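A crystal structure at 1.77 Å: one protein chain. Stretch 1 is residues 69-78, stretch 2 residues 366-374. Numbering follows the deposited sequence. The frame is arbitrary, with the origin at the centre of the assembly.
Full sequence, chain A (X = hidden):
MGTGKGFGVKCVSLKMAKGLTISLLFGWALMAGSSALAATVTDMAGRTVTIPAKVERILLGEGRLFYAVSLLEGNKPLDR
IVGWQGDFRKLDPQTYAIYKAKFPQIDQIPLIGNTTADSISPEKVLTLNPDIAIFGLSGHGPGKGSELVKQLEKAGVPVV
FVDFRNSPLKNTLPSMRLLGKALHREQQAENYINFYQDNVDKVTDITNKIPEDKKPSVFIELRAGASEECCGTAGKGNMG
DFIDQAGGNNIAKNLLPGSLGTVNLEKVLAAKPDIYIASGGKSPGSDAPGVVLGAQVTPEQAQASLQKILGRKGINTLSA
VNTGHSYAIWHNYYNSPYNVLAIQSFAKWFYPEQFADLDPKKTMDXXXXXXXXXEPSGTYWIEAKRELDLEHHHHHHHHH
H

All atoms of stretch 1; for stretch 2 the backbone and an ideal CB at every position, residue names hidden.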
# COMPACT_ATOMS: atom_id res chain seq x y z
N VAL A 69 8.64 6.80 -3.72
CA VAL A 69 9.53 7.79 -4.33
C VAL A 69 8.85 9.15 -4.37
O VAL A 69 9.52 10.18 -4.18
CB VAL A 69 9.96 7.29 -5.72
CG1 VAL A 69 10.65 8.41 -6.53
CG2 VAL A 69 10.88 6.10 -5.57
N SER A 70 7.53 9.19 -4.57
CA SER A 70 6.81 10.46 -4.61
C SER A 70 6.99 11.29 -3.34
O SER A 70 6.96 12.53 -3.40
CB SER A 70 5.32 10.22 -4.86
OG SER A 70 4.66 9.75 -3.69
N LEU A 71 7.19 10.63 -2.18
CA LEU A 71 7.35 11.36 -0.93
C LEU A 71 8.67 12.12 -0.85
O LEU A 71 8.82 12.97 0.03
CB LEU A 71 7.26 10.40 0.26
CG LEU A 71 5.91 9.69 0.40
CD1 LEU A 71 6.01 8.55 1.41
CD2 LEU A 71 4.80 10.66 0.80
N LEU A 72 9.62 11.84 -1.75
CA LEU A 72 10.94 12.44 -1.70
C LEU A 72 11.15 13.50 -2.77
O LEU A 72 12.11 14.28 -2.67
CB LEU A 72 12.03 11.37 -1.87
CG LEU A 72 11.95 10.21 -0.88
CD1 LEU A 72 13.03 9.15 -1.13
CD2 LEU A 72 12.01 10.74 0.56
N GLU A 73 10.27 13.55 -3.77
CA GLU A 73 10.51 14.30 -5.00
C GLU A 73 9.84 15.67 -5.03
O GLU A 73 10.01 16.40 -6.01
CB GLU A 73 10.04 13.47 -6.19
CG GLU A 73 10.87 12.22 -6.38
CD GLU A 73 12.34 12.53 -6.61
OE1 GLU A 73 12.77 12.53 -7.79
OE2 GLU A 73 13.06 12.76 -5.61
N GLY A 74 9.07 16.02 -3.99
CA GLY A 74 8.49 17.35 -3.91
C GLY A 74 7.56 17.66 -5.07
O GLY A 74 6.69 16.87 -5.44
N ASN A 75 7.77 18.85 -5.66
CA ASN A 75 7.04 19.40 -6.80
C ASN A 75 7.37 18.75 -8.13
O ASN A 75 6.75 19.12 -9.14
CB ASN A 75 7.35 20.89 -6.92
CG ASN A 75 6.71 21.71 -5.83
OD1 ASN A 75 5.70 21.30 -5.25
ND2 ASN A 75 7.28 22.87 -5.55
N LYS A 76 8.32 17.82 -8.19
CA LYS A 76 8.75 17.23 -9.46
C LYS A 76 8.74 15.71 -9.37
O LYS A 76 9.77 15.06 -9.55
CB LYS A 76 10.13 17.77 -9.86
CG LYS A 76 10.08 19.25 -10.26
CD LYS A 76 11.43 19.93 -10.07
CE LYS A 76 12.49 19.34 -10.98
NZ LYS A 76 11.97 19.24 -12.38
N PRO A 77 7.56 15.11 -9.15
CA PRO A 77 7.51 13.67 -8.85
C PRO A 77 8.04 12.77 -9.95
O PRO A 77 8.52 11.67 -9.66
CB PRO A 77 6.01 13.43 -8.62
CG PRO A 77 5.33 14.56 -9.38
CD PRO A 77 6.23 15.73 -9.13
N LEU A 78 7.95 13.19 -11.21
CA LEU A 78 8.29 12.30 -12.32
C LEU A 78 9.65 12.59 -12.92
O LEU A 78 10.11 11.82 -13.78
CB LEU A 78 7.22 12.40 -13.42
CG LEU A 78 5.82 12.00 -12.93
CD1 LEU A 78 4.78 12.16 -14.01
CD2 LEU A 78 5.83 10.57 -12.40
N UNK A 366 -2.74 16.46 5.09
CA UNK A 366 -1.41 16.90 5.50
C UNK A 366 -0.32 16.18 4.70
O UNK A 366 0.66 16.81 4.28
CB UNK A 366 -1.21 16.66 7.00
N UNK A 367 -0.47 14.87 4.51
CA UNK A 367 0.50 14.12 3.73
C UNK A 367 0.66 14.75 2.35
O UNK A 367 1.78 14.98 1.89
CB UNK A 367 0.08 12.65 3.61
N UNK A 368 -0.45 15.04 1.68
CA UNK A 368 -0.39 15.58 0.32
C UNK A 368 0.22 16.98 0.31
O UNK A 368 1.11 17.27 -0.50
CB UNK A 368 -1.79 15.61 -0.30
N UNK A 369 -0.25 17.86 1.19
CA UNK A 369 0.25 19.24 1.15
C UNK A 369 1.73 19.31 1.51
O UNK A 369 2.46 20.14 0.95
CB UNK A 369 -0.56 20.13 2.10
N UNK A 370 2.21 18.44 2.40
CA UNK A 370 3.60 18.51 2.82
C UNK A 370 4.55 17.82 1.85
O UNK A 370 5.71 18.23 1.75
CB UNK A 370 3.75 17.89 4.21
N UNK A 371 4.11 16.75 1.17
CA UNK A 371 5.05 15.90 0.44
C UNK A 371 4.76 15.73 -1.04
O UNK A 371 5.68 15.37 -1.78
CB UNK A 371 5.08 14.52 1.09
N UNK A 372 3.55 16.00 -1.51
CA UNK A 372 3.17 15.64 -2.87
C UNK A 372 2.88 16.87 -3.72
O UNK A 372 2.76 18.00 -3.22
CB UNK A 372 1.95 14.72 -2.85
N UNK A 373 2.75 16.63 -5.03
CA UNK A 373 2.50 17.68 -6.02
C UNK A 373 1.09 17.63 -6.61
O UNK A 373 0.79 18.41 -7.52
CB UNK A 373 3.53 17.57 -7.15
N UNK A 374 0.24 16.74 -6.12
CA UNK A 374 -1.15 16.64 -6.57
C UNK A 374 -2.06 16.87 -5.37
O UNK A 374 -1.66 16.74 -4.21
CB UNK A 374 -1.43 15.28 -7.22

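Position 366 lies in a helix that begins earlier in the chain, and its ideal CB has nothing of stretch 1 within 5.5 Å. Stretch 1 sets no requirement here, and many residues would serve; the deposited one is Ser366.

At position 367 the CA-to-CB bond runs sideways to stretch 1, and the ideal CB again reaches nothing. A longer chain could still approach the methyl groups of Leu71, so a flexible apolar residue would suit. The residue is Leu367, with both chi angles in t; its CD2 lies 3.8 Å from CD2 of Leu71.

At position 368 the CA-to-CB bond points away and the ideal CB has nothing of stretch 1 within 5.5 Å, so small, apolar and aromatic residues are all compatible with stretch 1; it holds Tyr368, which makes no contact with it. Positions 369 and 370 are out of reach, and any residue content in a helix would do. They are Ser369 and Gln370.

Position 371 faces more definite surroundings. The bond runs sideways, yet the ideal CB is already 3.9 Å from Leu71 CD2. That methyl favours an apolar side chain, aliphatic or aromatic, though the CB alone already makes the contact. The residue is Phe371: its CB packs against CD2 of Leu71 at 3.9 Å, and its ring meets the carbonyl of Leu71 obliquely. No direct hydrogen bond joins the stretches, but a water bridges them: its O donates to Phe371 O at 2.7 Å and to Leu71 O at 2.8 Å, and accepts a weak bond from Gly74 N at 3.0 Å. It thus supplies protons to two carbonyls that cannot bond to each other.

Position 372 is the first to leave helical phi/psi, at -116/169. Its CB points away, so only a side chain that reaches back can touch Ser70 and Leu71; leucine, methionine or a similar chain is plausible. The residue is Leu372, in the m, t rotamer. Its CD2 comes 3.3 Å from Ser70 OG, a close contact without a hydrogen bond, and 4.2 Å from Leu71 CD2.

Position 373 points toward the type II' turn from Glu73 to Lys76. The ideal CB is 3.7 Å from Gly74 O, 3.8 Å from Pro77 CD and 4.0 Å from Asn75 CA, so little space remains straight ahead and a small residue is the natural choice. Ala373 fits: its single methyl packs on the proline ring and touches the turn backbone.

At position 374 the bond runs sideways and the ideal CB has no neighbour in stretch 1. Several types would suit; Val374 makes no contact with stretch 1.

Stretch 2, residues 366-374: SLYSQFLAV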
# COMPACT_ATOMS: atom_id res chain seq x y z
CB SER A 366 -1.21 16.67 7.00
OG SER A 366 -2.21 17.37 7.74
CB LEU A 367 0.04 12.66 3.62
CG LEU A 367 1.02 11.58 3.11
CD1 LEU A 367 0.57 10.21 3.59
CD2 LEU A 367 1.14 11.56 1.58
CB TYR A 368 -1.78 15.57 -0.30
CG TYR A 368 -2.14 14.23 -0.89
CD1 TYR A 368 -2.31 13.11 -0.08
CD2 TYR A 368 -2.31 14.08 -2.27
CE1 TYR A 368 -2.62 11.88 -0.62
CE2 TYR A 368 -2.65 12.84 -2.82
CZ TYR A 368 -2.80 11.74 -1.98
OH TYR A 368 -3.12 10.50 -2.50
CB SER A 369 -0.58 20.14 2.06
OG SER A 369 -0.85 19.52 3.30
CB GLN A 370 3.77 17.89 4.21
CG GLN A 370 3.33 18.80 5.34
CD GLN A 370 3.27 18.07 6.66
OE1 GLN A 370 2.19 17.90 7.23
NE2 GLN A 370 4.41 17.62 7.14
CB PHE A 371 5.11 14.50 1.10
CG PHE A 371 5.50 14.55 2.54
CD1 PHE A 371 6.81 14.78 2.90
CD2 PHE A 371 4.56 14.38 3.53
CE1 PHE A 371 7.18 14.84 4.24
CE2 PHE A 371 4.92 14.44 4.87
CZ PHE A 371 6.23 14.69 5.22
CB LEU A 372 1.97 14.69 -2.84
CG LEU A 372 2.21 13.39 -2.05
CD1 LEU A 372 0.96 12.54 -2.14
CD2 LEU A 372 3.43 12.64 -2.60
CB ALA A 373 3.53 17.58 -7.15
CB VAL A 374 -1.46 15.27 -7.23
CG1 VAL A 374 -0.71 15.13 -8.53
CG2 VAL A 374 -1.10 14.12 -6.31
O HOH W 1 8.27 15.48 -1.10
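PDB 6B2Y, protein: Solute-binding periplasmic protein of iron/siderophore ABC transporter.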